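Local coordinates for caspase Nc subunit 1 (PDB 2FP3), which carries the caspase domain of Dronc, a fly initiator cysteine protease that works in the cascade activating the caspases that execute apoptosis, at residues F111-L114 with L115-T119; D156-K159 with I160-H163; H163-T166 with A167-P170. The protein carries 2 engineered substitutions. One frame throughout, in Å; residues are numbered along the deposited sequence.

In the fold
Followed from the N terminus, the three contacts come in series; each is a local contact within one unbroken stretch, between residues three to five apart, and none encloses another. Contact 1 is the C-terminal part of helix 108-119, which lies with helix 122-126 between strands 98-103 and 130-139 of the central sheet. Contact 2 is built on helix 157-162, reached after the hairpin of strands 146-148 and 154-156. Contact 3 starts on His163, where contact 2 stops, and begins the loop that leads into strand 177-181. Phe112 of contact 1 packs on Lys159 and Ile160 of contact 2, Leu115 on His163 and Phe164, and Thr119 on Cys169, tying the two helices and the loop together.

Contact 1: residues F111-L114 with L115-T119; sequences FFKL and LTMVT
Phe111 and Leu115, one helical turn apart, meet through CE2 of the ring and CD2 of the leucine at 4.1 Å. The same methyl lies 4.5 Å from CD2 of Phe112. Leu115 holds its CG opposite the backbone N (chi1 177°), which together with chi2 of 54° brings CD2, one of its two methyls, back toward the rings. On the outer side, Met117 folds at its last torsion (chi3 -70°) and brings CE to 3.9 Å from CG of Lys113, an extended chain that is itself poorly ordered. The backbone bonds are those of an alpha-helix: Leu115 N bonds to Phe111 O (3.0 Å), and Val118 N to Leu114 O (2.8 Å). Phe112 O takes the amide N of Thr116 weakly, at 3.3 Å, and in addition the hydroxyl OG1 of the same residue at 2.8 Å, almost in line with C=O. The side chains of Phe111, Leu115 and Val118 bind helix 108-119 to the sheet of the caspase fold, on strand 62-68 through Val67 and Leu65 and, for Phe111 and Val118, on strand 130-139, while Phe112 leans on Lys159 and Ile160 of helix 157-162.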
# COMPACT_ATOMS: atom_id res chain seq x y z
N PHE A 111 16.14 0.13 4.59
CA PHE A 111 14.86 0.53 4.04
C PHE A 111 14.97 1.59 2.96
O PHE A 111 14.43 1.41 1.87
CB PHE A 111 13.93 1.07 5.13
CG PHE A 111 12.62 1.55 4.60
CD1 PHE A 111 11.70 0.64 4.10
CD2 PHE A 111 12.35 2.90 4.50
CE1 PHE A 111 10.53 1.07 3.50
CE2 PHE A 111 11.19 3.34 3.90
CZ PHE A 111 10.28 2.43 3.39
N PHE A 112 15.64 2.69 3.27
CA PHE A 112 15.80 3.78 2.31
C PHE A 112 16.67 3.42 1.12
O PHE A 112 16.63 4.10 0.09
CB PHE A 112 16.36 5.03 3.00
CG PHE A 112 15.34 5.76 3.82
CD1 PHE A 112 15.24 5.55 5.19
CD2 PHE A 112 14.45 6.64 3.21
CE1 PHE A 112 14.26 6.21 5.94
CE2 PHE A 112 13.47 7.30 3.95
CZ PHE A 112 13.38 7.08 5.32
N LYS A 113 17.48 2.38 1.26
CA LYS A 113 18.33 1.99 0.15
C LYS A 113 17.46 1.16 -0.79
O LYS A 113 17.54 1.32 -2.01
CB LYS A 113 19.53 1.18 0.64
CG LYS A 113 20.54 0.88 -0.46
CD LYS A 113 21.84 0.30 0.09
CE LYS A 113 22.85 0.06 -1.03
NZ LYS A 113 24.18 -0.37 -0.52
N LEU A 114 16.64 0.28 -0.23
CA LEU A 114 15.75 -0.56 -1.02
C LEU A 114 14.79 0.32 -1.81
O LEU A 114 14.59 0.13 -3.01
CB LEU A 114 14.89 -1.46 -0.13
CG LEU A 114 15.54 -2.49 0.78
CD1 LEU A 114 14.44 -3.24 1.51
CD2 LEU A 114 16.41 -3.45 -0.03
N LEU A 115 14.20 1.27 -1.11
CA LEU A 115 13.24 2.19 -1.69
C LEU A 115 13.81 2.88 -2.91
O LEU A 115 13.19 2.90 -3.97
CB LEU A 115 12.81 3.22 -0.63
CG LEU A 115 11.85 4.33 -1.05
CD1 LEU A 115 10.60 3.77 -1.70
CD2 LEU A 115 11.49 5.13 0.19
N THR A 116 15.01 3.43 -2.75
CA THR A 116 15.67 4.14 -3.84
C THR A 116 15.98 3.21 -5.00
O THR A 116 15.82 3.59 -6.17
CB THR A 116 16.99 4.76 -3.36
OG1 THR A 116 16.73 5.59 -2.22
CG2 THR A 116 17.61 5.59 -4.46
N MET A 117 16.44 2.01 -4.68
CA MET A 117 16.79 1.01 -5.69
C MET A 117 15.54 0.64 -6.49
O MET A 117 15.57 0.44 -7.72
CB MET A 117 17.34 -0.22 -4.98
CG MET A 117 18.47 -0.93 -5.69
SD MET A 117 18.99 -2.40 -4.75
CE MET A 117 19.79 -1.64 -3.32
N VAL A 118 14.42 0.55 -5.80
CA VAL A 118 13.17 0.19 -6.43
C VAL A 118 12.63 1.33 -7.29
O VAL A 118 12.32 1.12 -8.47
CB VAL A 118 12.14 -0.25 -5.38
CG1 VAL A 118 10.76 -0.35 -5.99
CG2 VAL A 118 12.57 -1.61 -4.81
N THR A 119 12.53 2.53 -6.72
CA THR A 119 11.99 3.65 -7.47
C THR A 119 12.88 4.07 -8.62
O THR A 119 12.42 4.70 -9.57
CB THR A 119 11.68 4.86 -6.56
OG1 THR A 119 12.77 5.10 -5.67
CG2 THR A 119 10.42 4.59 -5.75

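Contact 2: residues D156-K159 with I160-H163; sequences DMQK and IKDH
Met157 and Lys161 lie on one flank of the helix and cross obliquely, with methyl CE of the methionine 3.7 Å from CE of the lysine. A bend at chi3 (87°) turns that methyl toward the lysine, whose chain runs fully extended beyond CG and passes CG within 3.4 Å of Met157 O. The ammonium group NZ finds its partner in the hydroxyl OH of Tyr237, on strand 233-237. Gln158 is folded at chi2 and sets its amide against the carboxylate of Asp162, the two planes 73° apart. OE1 of Gln158 and OD1 of Asp162 are 3.0 Å apart, two acceptors, not hydrogen-bonded as modelled; the Gln158 side chain crosses that of Lys161 at about a right angle, OE1 3.9 Å from CD. This short helix, 157-162, belongs to the caspase fold and follows the hairpin of strands 146-148 and 154-156. The Met157 side chain is about 5 Å from that of Ala184, an engineered residue at the inferred active-site position. Beneath the side chains run the helical bonds Lys161 N to Met157 O (2.9 Å) and Asp162 N to Gln158 O (2.8 Å), and a weak bond from His163 N to Lys159 O. Ile160 packs on Val147 of strand 146-148.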
# COMPACT_ATOMS: atom_id res chain seq x y z
N ASP A 156 10.80 10.04 10.55
CA ASP A 156 9.59 10.83 10.33
C ASP A 156 8.93 10.27 9.09
O ASP A 156 9.55 10.19 8.03
CB ASP A 156 9.92 12.30 10.08
CG ASP A 156 10.07 13.10 11.36
OD1 ASP A 156 10.23 14.34 11.27
OD2 ASP A 156 10.03 12.51 12.46
N MET A 157 7.66 9.88 9.19
CA MET A 157 6.98 9.34 8.02
C MET A 157 7.06 10.37 6.90
O MET A 157 6.99 10.04 5.72
CB MET A 157 5.53 9.01 8.35
CG MET A 157 4.88 8.20 7.26
SD MET A 157 3.54 7.22 7.88
CE MET A 157 2.19 8.41 7.76
N GLN A 158 7.20 11.63 7.29
CA GLN A 158 7.31 12.70 6.31
C GLN A 158 8.51 12.38 5.41
O GLN A 158 8.44 12.52 4.20
CB GLN A 158 7.55 14.04 7.02
CG GLN A 158 6.44 15.05 6.86
CD GLN A 158 6.26 15.49 5.42
OE1 GLN A 158 5.73 14.75 4.60
NE2 GLN A 158 6.70 16.71 5.11
N LYS A 159 9.60 11.94 6.03
CA LYS A 159 10.81 11.59 5.29
C LYS A 159 10.41 10.61 4.19
O LYS A 159 10.65 10.86 3.01
CB LYS A 159 11.83 10.93 6.22
CG LYS A 159 13.18 10.60 5.58
CD LYS A 159 14.15 11.79 5.59
CE LYS A 159 13.67 12.95 4.72
NZ LYS A 159 14.62 14.10 4.73
N ILE A 160 9.79 9.51 4.59
CA ILE A 160 9.34 8.49 3.67
C ILE A 160 8.49 9.08 2.53
O ILE A 160 8.76 8.82 1.36
CB ILE A 160 8.54 7.41 4.41
CG1 ILE A 160 9.39 6.84 5.53
CG2 ILE A 160 8.13 6.31 3.45
CD1 ILE A 160 8.71 5.74 6.34
N LYS A 161 7.46 9.85 2.86
CA LYS A 161 6.62 10.44 1.82
C LYS A 161 7.43 11.28 0.85
O LYS A 161 7.30 11.15 -0.37
CB LYS A 161 5.53 11.32 2.43
CG LYS A 161 4.56 10.60 3.34
CD LYS A 161 3.56 11.56 3.96
CE LYS A 161 2.71 10.84 4.99
NZ LYS A 161 1.62 11.69 5.52
N ASP A 162 8.28 12.15 1.40
CA ASP A 162 9.11 13.05 0.62
C ASP A 162 9.94 12.35 -0.44
O ASP A 162 10.30 12.94 -1.45
CB ASP A 162 10.02 13.85 1.55
CG ASP A 162 9.26 14.95 2.29
OD1 ASP A 162 8.13 14.69 2.75
OD2 ASP A 162 9.81 16.06 2.41
N HIS A 163 10.24 11.08 -0.21
CA HIS A 163 11.02 10.34 -1.18
C HIS A 163 10.31 10.32 -2.54
O HIS A 163 10.95 10.18 -3.57
CB HIS A 163 11.25 8.91 -0.71
CG HIS A 163 12.02 8.09 -1.70
ND1 HIS A 163 11.41 7.30 -2.64
CD2 HIS A 163 13.35 8.01 -1.94
CE1 HIS A 163 12.33 6.76 -3.43
NE2 HIS A 163 13.52 7.18 -3.02

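Contact 3: residues H163-T166 with A167-P170; sequences HFQT and AKCP
Gln165 O is gripped by two backbone amides: Cys169 N donates at 2.9 Å, in the plane of the carbonyl and with an N-H...O angle of 159°, and Lys168 N adds a weak, strongly bent bond. With Thr166, Ala167 and Lys168 all in helical conformation, this is an isolated alpha-turn. It lies in the loop after helix 157-162, within the connection, a hairpin followed by that helix, between the parallel strands 130-139 and 177-181 of the caspase fold. The side chains of Gln165 and Lys168 cross obliquely. The glutamine CG sits between the backbone N and the carbonyl carbon (chi1 51°): the two CG atoms are 3.8 Å apart, and NE2 of Gln165 comes to 3.2 Å from CE of Lys168. This amide is held at both ends, NE2 by the carbonyl of Asp162 and OE1 by a water at 3.2 Å that donates to it; the same water accepts from Ala167 N and so bridges glutamine and turn. On the other flank the buried sulfur of Cys169 lies against two rings. SG makes a sulfur-aromatic contact with the Phe164 ring, 4.9 Å from its centroid and 41° off the ring normal, and also touches the His163 ring obliquely. Phe164 continues inward to Phe130 and Leu179, and Thr119 of helix 108-119 touches Cys169. At the end of the turn Pro170 N lies 3.4 Å from Thr166 O but has no hydrogen to give it.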
# COMPACT_ATOMS: atom_id res chain seq x y z
N HIS A 163 10.24 11.08 -0.21
CA HIS A 163 11.02 10.34 -1.18
C HIS A 163 10.31 10.32 -2.54
O HIS A 163 10.95 10.18 -3.57
CB HIS A 163 11.25 8.91 -0.71
CG HIS A 163 12.02 8.09 -1.70
ND1 HIS A 163 11.41 7.30 -2.64
CD2 HIS A 163 13.35 8.01 -1.94
CE1 HIS A 163 12.33 6.76 -3.43
NE2 HIS A 163 13.52 7.18 -3.02
N PHE A 164 8.99 10.49 -2.52
CA PHE A 164 8.22 10.45 -3.75
C PHE A 164 8.00 11.78 -4.45
O PHE A 164 7.14 11.88 -5.32
CB PHE A 164 6.89 9.75 -3.49
CG PHE A 164 7.06 8.31 -3.07
CD1 PHE A 164 7.09 7.30 -4.02
CD2 PHE A 164 7.25 7.99 -1.73
CE1 PHE A 164 7.31 5.97 -3.64
CE2 PHE A 164 7.47 6.66 -1.33
CZ PHE A 164 7.50 5.65 -2.29
N GLN A 165 8.76 12.80 -4.07
CA GLN A 165 8.65 14.10 -4.74
C GLN A 165 9.21 13.89 -6.16
O GLN A 165 10.15 13.11 -6.35
CB GLN A 165 9.47 15.16 -4.00
CG GLN A 165 10.91 14.75 -3.72
CD GLN A 165 11.73 15.85 -3.09
OE1 GLN A 165 11.96 16.90 -3.70
NE2 GLN A 165 12.16 15.63 -1.85
N THR A 166 8.63 14.59 -7.13
CA THR A 166 9.06 14.46 -8.52
C THR A 166 10.58 14.46 -8.71
O THR A 166 11.11 13.74 -9.55
CB THR A 166 8.47 15.57 -9.39
OG1 THR A 166 9.13 16.81 -9.09
CG2 THR A 166 6.98 15.73 -9.11
N ALA A 167 11.28 15.28 -7.94
CA ALA A 167 12.72 15.34 -8.05
C ALA A 167 13.37 13.99 -7.81
O ALA A 167 14.21 13.54 -8.60
CB ALA A 167 13.28 16.36 -7.06
N LYS A 168 12.99 13.33 -6.72
CA LYS A 168 13.57 12.03 -6.39
C LYS A 168 12.98 10.85 -7.16
O LYS A 168 13.67 9.86 -7.38
CB LYS A 168 13.43 11.77 -4.89
CG LYS A 168 14.16 12.79 -4.02
CD LYS A 168 13.93 12.51 -2.54
CE LYS A 168 14.55 13.58 -1.65
NZ LYS A 168 14.16 13.39 -0.22
N CYS A 169 11.73 10.96 -7.59
CA CYS A 169 11.11 9.87 -8.33
C CYS A 169 10.66 10.25 -9.72
O CYS A 169 9.47 10.19 -10.05
CB CYS A 169 9.94 9.28 -7.55
SG CYS A 169 10.46 8.27 -6.18
N PRO A 170 11.62 10.59 -10.59
CA PRO A 170 11.35 10.98 -11.97
C PRO A 170 10.42 9.98 -12.64
O PRO A 170 9.51 10.37 -13.38
CB PRO A 170 12.74 10.97 -12.61
CG PRO A 170 13.67 11.19 -11.46
CD PRO A 170 13.07 10.39 -10.36
O HOH W 1 10.21 17.65 -6.22